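PDB 7CDH: isoaspartyl dipeptidase from Fervidobacterium islandicum, which probably hydrolyses isoaspartyl (beta-aspartyl) dipeptides as a zinc-dependent metallopeptidase of the amidohydrolase family, consistent with a role in protein repair. Local coordinates for residues A[45-57]-A[353-366]. Residues are numbered along the deposited sequence; the frame is centred on the assembly and turned at random.
Sequences IYDANGLLLLPGL and DFILVDEQSFEIVS
Leu53 and Leu356 pair across two antiparallel strands, 51-55 and 354-358, on the sheet face that looks toward Tyr46. CG of Leu53 lies anti to its backbone N (chi1 -178°), which brings CD1 to 3.6 Å from Leu356 CD2 and also against CB of Phe354. The side chains of Leu356 and Tyr46 come from opposite directions, though their detailed fit is doubtful. Tyr46 OH lies 2.9 Å from Ser366 OG and hydrogen-bonds to Asp377. With alanine in place of Tyr46 the hydroxyl would be gone, and Asp377 is likely to lose that hydrogen-bond mate. Leu51 and Val365 meet tip to tip, CD2 to CG2 at 3.7 Å. On the reverse face, Leu54 CB packs on Ile355 CG1 at 3.5 Å, and Leu54 CD2 reaches CG2 of Val357. Leu52 crosses Glu359 at about a right angle, with CD2 3.5 Å from Glu359 CB, while its CD1 meets Phe362 CZ. Paired backbone bonds join Leu52 with Val357 and Leu54 with Ile355. Beyond them, Glu359 N donates to Gly50 O at 3.1 Å. Glu359 OE1 forms a salt bridge with Lys9. Strand 51-59 runs between 354-358 and strand 8-11, so early and late strands probably build the small beta domain beside the TIM barrel, as in other amidohydrolases. Trp311 of helix 309-318 covers Leu54 and Val357, and Ile5 of strand 2-6 packs on Leu53 and Phe354.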
loop_
_atom_site.group_PDB
_atom_site.type_symbol
_atom_site.label_atom_id
_atom_site.label_comp_id
_atom_site.label_asym_id
_atom_site.label_seq_id
_atom_site.Cartn_x
_atom_site.Cartn_y
_atom_site.Cartn_z
ATOM N N ILE A 45 -46.585 33.654 -15.500
ATOM C CA ILE A 45 -46.666 34.908 -14.702
ATOM C C ILE A 45 -47.116 34.548 -13.288
ATOM O O ILE A 45 -48.029 33.727 -13.156
ATOM C CB ILE A 45 -47.631 35.897 -15.385
ATOM C CG1 ILE A 45 -47.070 36.332 -16.746
ATOM C CG2 ILE A 45 -47.932 37.073 -14.464
ATOM C CD1 ILE A 45 -47.760 37.521 -17.387
ATOM N N TYR A 46 -46.498 35.129 -12.266
ATOM C CA TYR A 46 -46.897 34.915 -10.851
ATOM C C TYR A 46 -47.166 36.281 -10.205
ATOM O O TYR A 46 -46.303 37.205 -10.255
ATOM C CB TYR A 46 -45.849 34.062 -10.135
ATOM C CG TYR A 46 -46.145 33.760 -8.689
ATOM C CD1 TYR A 46 -46.986 32.728 -8.327
ATOM C CD2 TYR A 46 -45.541 34.477 -7.674
ATOM C CE1 TYR A 46 -47.257 32.440 -6.996
ATOM C CE2 TYR A 46 -45.797 34.201 -6.340
ATOM C CZ TYR A 46 -46.661 33.178 -5.992
ATOM O OH TYR A 46 -46.908 32.915 -4.667
ATOM N N ASP A 47 -48.384 36.416 -9.680
ATOM C CA ASP A 47 -48.892 37.625 -8.993
ATOM C C ASP A 47 -48.423 37.554 -7.551
ATOM O O ASP A 47 -49.074 36.868 -6.723
ATOM C CB ASP A 47 -50.422 37.731 -9.037
ATOM C CG ASP A 47 -50.945 39.145 -8.809
ATOM O OD1 ASP A 47 -50.359 39.865 -7.970
ATOM O OD2 ASP A 47 -51.925 39.523 -9.497
ATOM N N ALA A 48 -47.361 38.279 -7.250
ATOM C CA ALA A 48 -46.760 38.265 -5.904
ATOM C C ALA A 48 -47.198 39.503 -5.129
ATOM O O ALA A 48 -46.458 39.892 -4.230
ATOM C CB ALA A 48 -45.264 38.173 -6.031
ATOM N N ASN A 49 -48.369 40.075 -5.422
ATOM C CA ASN A 49 -48.882 41.251 -4.670
ATOM C C ASN A 49 -49.143 40.802 -3.229
ATOM O O ASN A 49 -49.693 39.693 -3.035
ATOM C CB ASN A 49 -50.110 41.896 -5.327
ATOM C CG ASN A 49 -50.725 42.955 -4.437
ATOM O OD1 ASN A 49 -50.130 44.014 -4.194
ATOM N ND2 ASN A 49 -51.869 42.625 -3.861
ATOM N N GLY A 50 -48.711 41.605 -2.254
ATOM C CA GLY A 50 -48.721 41.235 -0.823
ATOM C C GLY A 50 -47.436 40.550 -0.364
ATOM O O GLY A 50 -47.284 40.391 0.861
ATOM N N LEU A 51 -46.528 40.172 -1.283
ATOM C CA LEU A 51 -45.295 39.404 -0.966
ATOM C C LEU A 51 -44.038 40.264 -1.177
ATOM O O LEU A 51 -44.017 41.117 -2.080
ATOM C CB LEU A 51 -45.231 38.127 -1.816
ATOM C CG LEU A 51 -46.491 37.256 -1.842
ATOM C CD1 LEU A 51 -46.277 36.020 -2.699
ATOM C CD2 LEU A 51 -46.954 36.856 -0.447
ATOM N N LEU A 52 -43.033 40.012 -0.338
ATOM C CA LEU A 52 -41.627 40.422 -0.521
ATOM C C LEU A 52 -40.927 39.288 -1.295
ATOM O O LEU A 52 -41.156 38.109 -0.935
ATOM C CB LEU A 52 -40.979 40.633 0.858
ATOM C CG LEU A 52 -41.863 41.276 1.930
ATOM C CD1 LEU A 52 -41.093 41.531 3.210
ATOM C CD2 LEU A 52 -42.456 42.584 1.434
ATOM N N LEU A 53 -40.174 39.632 -2.346
ATOM C CA LEU A 53 -39.242 38.756 -3.088
ATOM C C LEU A 53 -37.821 38.956 -2.533
ATOM O O LEU A 53 -37.292 40.079 -2.642
ATOM C CB LEU A 53 -39.299 39.081 -4.584
ATOM C CG LEU A 53 -38.402 38.202 -5.459
ATOM C CD1 LEU A 53 -38.974 36.797 -5.583
ATOM C CD2 LEU A 53 -38.187 38.797 -6.834
ATOM N N LEU A 54 -37.239 37.878 -1.992
ATOM C CA LEU A 54 -35.898 37.829 -1.355
ATOM C C LEU A 54 -34.992 36.905 -2.182
ATOM O O LEU A 54 -35.444 36.071 -2.967
ATOM C CB LEU A 54 -36.048 37.313 0.084
ATOM C CG LEU A 54 -36.503 38.299 1.169
ATOM C CD1 LEU A 54 -37.601 39.237 0.710
ATOM C CD2 LEU A 54 -36.963 37.560 2.414
ATOM N N PRO A 55 -33.654 36.989 -2.030
ATOM C CA PRO A 55 -32.778 35.986 -2.612
ATOM C C PRO A 55 -32.955 34.701 -1.788
ATOM O O PRO A 55 -33.185 34.811 -0.604
ATOM C CB PRO A 55 -31.374 36.566 -2.441
ATOM C CG PRO A 55 -31.594 37.999 -1.948
ATOM C CD PRO A 55 -32.914 37.971 -1.228
ATOM N N GLY A 56 -32.866 33.523 -2.420
ATOM C CA GLY A 56 -32.920 32.249 -1.685
ATOM C C GLY A 56 -31.833 32.223 -0.623
ATOM O O GLY A 56 -30.726 32.717 -0.894
ATOM N N LEU A 57 -32.154 31.724 0.559
ATOM C CA LEU A 57 -31.216 31.631 1.688
ATOM C C LEU A 57 -30.187 30.518 1.420
ATOM O O LEU A 57 -30.524 29.461 0.814
ATOM C CB LEU A 57 -32.034 31.297 2.933
ATOM C CG LEU A 57 -33.170 32.249 3.271
ATOM C CD1 LEU A 57 -33.855 31.825 4.571
ATOM C CD2 LEU A 57 -32.631 33.653 3.411
ATOM N N ASP A 353 -32.665 32.018 -7.827
ATOM C CA ASP A 353 -33.008 31.430 -6.511
ATOM C C ASP A 353 -33.615 32.533 -5.649
ATOM O O ASP A 353 -32.865 33.503 -5.336
ATOM C CB ASP A 353 -31.781 30.844 -5.808
ATOM C CG ASP A 353 -30.945 29.868 -6.623
ATOM O OD1 ASP A 353 -31.454 29.344 -7.647
ATOM O OD2 ASP A 353 -29.781 29.619 -6.189
ATOM N N PHE A 354 -34.888 32.376 -5.262
ATOM C CA PHE A 354 -35.723 33.404 -4.581
ATOM C C PHE A 354 -36.646 32.774 -3.543
ATOM O O PHE A 354 -37.011 31.610 -3.699
ATOM C CB PHE A 354 -36.704 34.076 -5.541
ATOM C CG PHE A 354 -36.159 34.485 -6.885
ATOM C CD1 PHE A 354 -35.032 35.279 -6.987
ATOM C CD2 PHE A 354 -36.816 34.121 -8.047
ATOM C CE1 PHE A 354 -34.524 35.633 -8.225
ATOM C CE2 PHE A 354 -36.328 34.508 -9.286
ATOM C CZ PHE A 354 -35.185 35.266 -9.367
ATOM N N ILE A 355 -37.009 33.525 -2.507
ATOM C CA ILE A 355 -38.172 33.172 -1.648
ATOM C C ILE A 355 -39.175 34.329 -1.706
ATOM O O ILE A 355 -38.802 35.500 -1.916
ATOM C CB ILE A 355 -37.767 32.810 -0.204
ATOM C CG1 ILE A 355 -37.082 33.967 0.516
ATOM C CG2 ILE A 355 -36.913 31.556 -0.182
ATOM C CD1 ILE A 355 -36.914 33.774 2.022
ATOM N N LEU A 356 -40.434 33.985 -1.571
ATOM C CA LEU A 356 -41.536 34.956 -1.498
ATOM C C LEU A 356 -42.096 34.866 -0.092
ATOM O O LEU A 356 -42.469 33.778 0.343
ATOM C CB LEU A 356 -42.553 34.598 -2.574
ATOM C CG LEU A 356 -42.128 34.975 -3.989
ATOM C CD1 LEU A 356 -42.929 34.201 -5.012
ATOM C CD2 LEU A 356 -42.296 36.477 -4.212
ATOM N N VAL A 357 -42.063 35.978 0.614
ATOM C CA VAL A 357 -42.509 36.069 2.025
ATOM C C VAL A 357 -43.769 36.934 2.077
ATOM O O VAL A 357 -43.933 37.847 1.261
ATOM C CB VAL A 357 -41.322 36.617 2.814
ATOM C CG1 VAL A 357 -41.698 37.032 4.215
ATOM C CG2 VAL A 357 -40.214 35.580 2.818
ATOM N N ASP A 358 -44.694 36.601 2.952
ATOM C CA ASP A 358 -45.895 37.431 3.206
ATOM C C ASP A 358 -45.453 38.697 3.969
ATOM O O ASP A 358 -44.763 38.554 4.992
ATOM C CB ASP A 358 -46.914 36.592 3.964
ATOM C CG ASP A 358 -48.224 37.316 4.121
ATOM O OD1 ASP A 358 -48.284 38.223 5.008
ATOM O OD2 ASP A 358 -49.139 36.994 3.323
ATOM N N GLU A 359 -45.795 39.898 3.491
ATOM C CA GLU A 359 -45.274 41.165 4.079
ATOM C C GLU A 359 -45.853 41.381 5.484
ATOM O O GLU A 359 -45.184 42.039 6.276
ATOM C CB GLU A 359 -45.529 42.352 3.154
ATOM C CG GLU A 359 -47.006 42.680 2.976
ATOM C CD GLU A 359 -47.305 43.837 2.038
ATOM O OE1 GLU A 359 -46.333 44.470 1.538
ATOM O OE2 GLU A 359 -48.512 44.110 1.829
ATOM N N GLN A 360 -47.013 40.808 5.810
ATOM C CA GLN A 360 -47.624 40.930 7.163
ATOM C C GLN A 360 -46.988 39.887 8.090
ATOM O O GLN A 360 -46.211 40.299 8.976
ATOM C CB GLN A 360 -49.154 40.788 7.101
ATOM C CG GLN A 360 -49.862 41.920 6.357
ATOM C CD GLN A 360 -49.430 43.293 6.826
ATOM O OE1 GLN A 360 -49.441 43.603 8.015
ATOM N NE2 GLN A 360 -49.032 44.137 5.885
ATOM N N SER A 361 -47.291 38.596 7.868
ATOM C CA SER A 361 -46.916 37.454 8.746
ATOM C C SER A 361 -45.427 37.080 8.600
ATOM O O SER A 361 -44.848 36.530 9.569
ATOM C CB SER A 361 -47.790 36.272 8.463
ATOM O OG SER A 361 -47.434 35.691 7.221
ATOM N N PHE A 362 -44.806 37.368 7.458
ATOM C CA PHE A 362 -43.381 37.039 7.182
ATOM C C PHE A 362 -43.199 35.511 7.070
ATOM O O PHE A 362 -42.120 34.997 7.293
ATOM C CB PHE A 362 -42.473 37.665 8.240
ATOM C CG PHE A 362 -41.816 38.925 7.767
ATOM C CD1 PHE A 362 -42.533 40.111 7.700
ATOM C CD2 PHE A 362 -40.489 38.927 7.386
ATOM C CE1 PHE A 362 -41.929 41.280 7.270
ATOM C CE2 PHE A 362 -39.884 40.097 6.953
ATOM C CZ PHE A 362 -40.607 41.268 6.888
ATOM N N GLU A 363 -44.246 34.802 6.690
ATOM C CA GLU A 363 -44.232 33.344 6.481
ATOM C C GLU A 363 -43.740 33.089 5.056
ATOM O O GLU A 363 -44.128 33.860 4.147
ATOM C CB GLU A 363 -45.629 32.805 6.778
ATOM C CG GLU A 363 -46.019 32.940 8.244
ATOM C CD GLU A 363 -45.737 31.722 9.112
ATOM O OE1 GLU A 363 -46.407 30.684 8.890
ATOM O OE2 GLU A 363 -44.858 31.805 10.007
ATOM N N ILE A 364 -42.872 32.086 4.867
ATOM C CA ILE A 364 -42.392 31.721 3.503
ATOM C C ILE A 364 -43.580 31.108 2.746
ATOM O O ILE A 364 -44.175 30.147 3.248
ATOM C CB ILE A 364 -41.140 30.810 3.543
ATOM C CG1 ILE A 364 -39.904 31.584 3.999
ATOM C CG2 ILE A 364 -40.881 30.156 2.185
ATOM C CD1 ILE A 364 -38.907 30.736 4.704
ATOM N N VAL A 365 -43.946 31.642 1.586
ATOM C CA VAL A 365 -45.124 31.101 0.851
ATOM C C VAL A 365 -44.673 30.578 -0.505
ATOM O O VAL A 365 -45.397 29.770 -1.077
ATOM C CB VAL A 365 -46.270 32.137 0.726
ATOM C CG1 VAL A 365 -46.788 32.572 2.097
ATOM C CG2 VAL A 365 -45.860 33.353 -0.088
ATOM N N SER A 366 -43.575 31.063 -1.062
ATOM C CA SER A 366 -43.083 30.448 -2.312
ATOM C C SER A 366 -41.557 30.403 -2.328
ATOM O O SER A 366 -40.908 31.248 -1.673
ATOM C CB SER A 366 -43.707 31.116 -3.505
ATOM O OG SER A 366 -45.111 30.928 -3.454
HETATM O O HOH W 1 -49.454 40.581 2.942
#